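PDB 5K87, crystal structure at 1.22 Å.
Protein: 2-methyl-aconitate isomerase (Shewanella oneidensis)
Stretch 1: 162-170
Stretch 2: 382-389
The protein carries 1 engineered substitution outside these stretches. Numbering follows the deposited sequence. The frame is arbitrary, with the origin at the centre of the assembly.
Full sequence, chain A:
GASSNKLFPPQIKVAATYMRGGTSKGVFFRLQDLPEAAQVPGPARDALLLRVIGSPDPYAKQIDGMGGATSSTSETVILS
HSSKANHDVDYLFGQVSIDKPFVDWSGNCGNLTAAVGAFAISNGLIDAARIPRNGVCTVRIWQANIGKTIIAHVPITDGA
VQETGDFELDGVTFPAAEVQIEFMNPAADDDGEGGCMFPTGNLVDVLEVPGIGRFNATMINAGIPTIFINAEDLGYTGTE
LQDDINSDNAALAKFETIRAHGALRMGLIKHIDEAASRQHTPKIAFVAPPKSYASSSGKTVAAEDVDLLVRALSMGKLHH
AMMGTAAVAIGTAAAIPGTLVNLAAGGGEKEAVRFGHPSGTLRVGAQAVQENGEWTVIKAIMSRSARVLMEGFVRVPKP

Stretch 1 162-170: QETGDFELD
Stretch 2 (382-389) MSRSARVL

Residues 162-170 run as an irregular, largely extended segment alongside the strand residues of 382-389, and the two chains pass in opposite senses: Glu163 lies nearest Arg387 (CA to CA 5.6 Å), Phe167 nearest Ser385 (7.7 Å) and Leu169 nearest Arg384 (6.9 Å). Together they bury 393 Å², and a single direct hydrogen bond joins them.

That bond is made by Glu163 (phi/psi -88/-42), whose CB points toward the second stretch. Rotamer m at chi1 and t at chi2 extend the side chain, and chi3 of -76° sets the carboxylate so that Val388 N donates to Glu163 OE2 at 2.8 Å and a nearly straight 176°. Glu163 OE2 also sits 3.5 Å from Val388 CG2. Arg387 (p, t, m) starts sideways but leads its end away, so its guanidinium takes no part here.

After Glu163 the chain withdraws: Thr164 (p) points away, and Gly165 (171/-169) and Asp166 (-115/14) make no contact. From Phe167 to Leu169 the backbone is extended (-83/128, -110/141, -121/136), so side chains alternate. Phe167 and Leu169 point toward the strand, whereas Glu168 points away. Phe167, t with chi2 72°, brings CZ to 3.7 Å from Ser383 CB, an oblique approach. Leu169, m and t, places CD2 3.7 Å from Arg384 CA and CD1 3.7 Å from Ser385 OG.

Arg384 begins away, but its m, m, p course folds it back. Arg384 NE donates to Ser383 O at 2.9 Å, holding this bend, and Leu169 CD1 lies over one guanidinium face, 3.9 Å from Arg384 CZ. Two waters complete the contact: one links Phe167 O and Ser385 OG (p), 2.8 Å from each; the other donates to Asp170 O at 2.8 Å and accepts from Arg384 NH1 at 2.9 Å.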

# COMPACT_ATOMS: atom_id res chain seq x y z
N GLN A 162 -1.90 19.29 -18.31
CA GLN A 162 -0.46 19.14 -18.27
C GLN A 162 -0.12 18.51 -16.92
O GLN A 162 -0.18 19.17 -15.89
CB GLN A 162 0.20 20.51 -18.42
CG GLN A 162 1.71 20.50 -18.22
CD GLN A 162 2.45 19.83 -19.36
OE1 GLN A 162 2.21 20.14 -20.53
NE2 GLN A 162 3.33 18.90 -19.04
N GLU A 163 0.20 17.22 -16.92
CA GLU A 163 0.46 16.48 -15.69
C GLU A 163 1.91 16.58 -15.26
O GLU A 163 2.22 16.73 -14.09
CB GLU A 163 0.14 15.00 -15.89
CG GLU A 163 -1.27 14.67 -16.29
CD GLU A 163 -1.49 13.18 -16.24
OE1 GLU A 163 -1.03 12.44 -17.16
OE2 GLU A 163 -2.09 12.71 -15.24
N THR A 164 2.81 16.47 -16.24
CA THR A 164 4.23 16.36 -15.98
C THR A 164 4.87 17.74 -15.82
O THR A 164 4.33 18.74 -16.30
CB THR A 164 4.93 15.61 -17.12
OG1 THR A 164 4.65 16.28 -18.35
CG2 THR A 164 4.43 14.16 -17.20
N GLY A 165 6.01 17.80 -15.14
CA GLY A 165 6.64 19.07 -14.86
C GLY A 165 7.80 18.91 -13.91
O GLY A 165 8.22 17.80 -13.62
N ASP A 166 8.31 20.03 -13.40
CA ASP A 166 9.50 19.99 -12.56
C ASP A 166 9.25 20.45 -11.12
O ASP A 166 10.19 20.71 -10.37
CB ASP A 166 10.65 20.79 -13.18
CG ASP A 166 10.31 22.26 -13.42
OD1 ASP A 166 9.27 22.75 -12.93
OD2 ASP A 166 11.11 22.94 -14.10
N PHE A 167 7.97 20.54 -10.73
CA PHE A 167 7.62 20.99 -9.39
C PHE A 167 7.70 19.84 -8.39
O PHE A 167 7.11 18.78 -8.60
CB PHE A 167 6.23 21.60 -9.36
CG PHE A 167 5.90 22.27 -8.07
CD1 PHE A 167 6.50 23.48 -7.74
CD2 PHE A 167 5.01 21.71 -7.18
CE1 PHE A 167 6.21 24.11 -6.55
CE2 PHE A 167 4.71 22.35 -5.99
CZ PHE A 167 5.31 23.55 -5.67
N GLU A 168 8.43 20.07 -7.31
CA GLU A 168 8.63 19.03 -6.30
C GLU A 168 7.87 19.35 -5.01
O GLU A 168 7.80 20.51 -4.59
CB GLU A 168 10.12 18.82 -6.02
CG GLU A 168 10.96 18.65 -7.28
CD GLU A 168 12.07 17.63 -7.12
OE1 GLU A 168 12.78 17.38 -8.12
OE2 GLU A 168 12.23 17.08 -6.02
N LEU A 169 7.29 18.31 -4.41
CA LEU A 169 6.63 18.40 -3.11
C LEU A 169 7.35 17.43 -2.20
O LEU A 169 7.60 16.29 -2.61
CB LEU A 169 5.17 17.92 -3.18
CG LEU A 169 4.13 18.20 -4.26
CD1 LEU A 169 2.80 17.56 -3.87
CD2 LEU A 169 3.94 19.66 -4.43
N ASP A 170 7.64 17.83 -0.97
CA ASP A 170 8.19 16.90 0.00
C ASP A 170 7.14 15.86 0.34
O ASP A 170 6.01 16.18 0.71
CB ASP A 170 8.68 17.63 1.26
CG ASP A 170 9.98 18.40 1.03
OD1 ASP A 170 10.62 18.20 -0.03
OD2 ASP A 170 10.37 19.19 1.91
N MET A 382 -2.01 26.81 -1.12
CA MET A 382 -0.81 25.99 -1.15
C MET A 382 -0.67 25.42 -2.55
O MET A 382 -1.60 25.48 -3.35
CB MET A 382 -0.90 24.86 -0.12
CG MET A 382 -1.97 23.84 -0.45
SD MET A 382 -2.21 22.54 0.78
CE MET A 382 -3.06 23.48 2.05
N SER A 383 0.50 24.89 -2.85
CA SER A 383 0.71 24.21 -4.12
C SER A 383 0.84 22.71 -3.91
O SER A 383 1.46 22.25 -2.95
CB SER A 383 1.96 24.74 -4.80
OG SER A 383 1.74 26.08 -5.22
N ARG A 384 0.22 21.96 -4.82
CA ARG A 384 0.34 20.52 -4.84
C ARG A 384 0.66 20.11 -6.28
O ARG A 384 1.17 20.93 -7.05
CB ARG A 384 -0.96 19.89 -4.30
CG ARG A 384 -1.34 20.31 -2.87
CD ARG A 384 -0.67 19.46 -1.78
NE ARG A 384 0.71 19.84 -1.50
CZ ARG A 384 1.49 19.20 -0.63
NH1 ARG A 384 2.72 19.62 -0.41
NH2 ARG A 384 1.03 18.13 0.01
N SER A 385 0.42 18.85 -6.62
CA SER A 385 0.57 18.34 -7.98
C SER A 385 -0.28 17.08 -8.04
O SER A 385 -0.75 16.61 -6.99
CB SER A 385 2.03 18.01 -8.29
OG SER A 385 2.50 16.90 -7.53
N ALA A 386 -0.50 16.55 -9.24
CA ALA A 386 -1.30 15.35 -9.40
C ALA A 386 -0.94 14.62 -10.66
O ALA A 386 -0.45 15.22 -11.62
CB ALA A 386 -2.77 15.71 -9.44
N ARG A 387 -1.21 13.33 -10.70
CA ARG A 387 -1.07 12.57 -11.93
C ARG A 387 -1.90 11.31 -11.90
O ARG A 387 -2.12 10.71 -10.84
CB ARG A 387 0.40 12.26 -12.24
CG ARG A 387 1.13 11.54 -11.13
CD ARG A 387 2.59 11.22 -11.47
NE ARG A 387 2.68 10.14 -12.44
CZ ARG A 387 3.01 8.87 -12.19
NH1 ARG A 387 3.00 8.03 -13.20
NH2 ARG A 387 3.36 8.44 -10.99
N VAL A 388 -2.34 10.90 -13.08
CA VAL A 388 -2.97 9.62 -13.25
C VAL A 388 -1.94 8.51 -13.15
O VAL A 388 -0.88 8.55 -13.82
CB VAL A 388 -3.66 9.57 -14.61
CG1 VAL A 388 -4.18 8.15 -14.89
CG2 VAL A 388 -4.78 10.58 -14.66
N LEU A 389 -2.26 7.51 -12.33
CA LEU A 389 -1.45 6.30 -12.19
C LEU A 389 -1.99 5.16 -13.07
O LEU A 389 -1.22 4.46 -13.73
CB LEU A 389 -1.42 5.86 -10.72
CG LEU A 389 -0.97 6.93 -9.73
CD1 LEU A 389 -1.06 6.41 -8.30
CD2 LEU A 389 0.43 7.40 -10.04
O HOH W 1 5.24 17.08 -7.31
O HOH W 2 4.48 18.37 1.50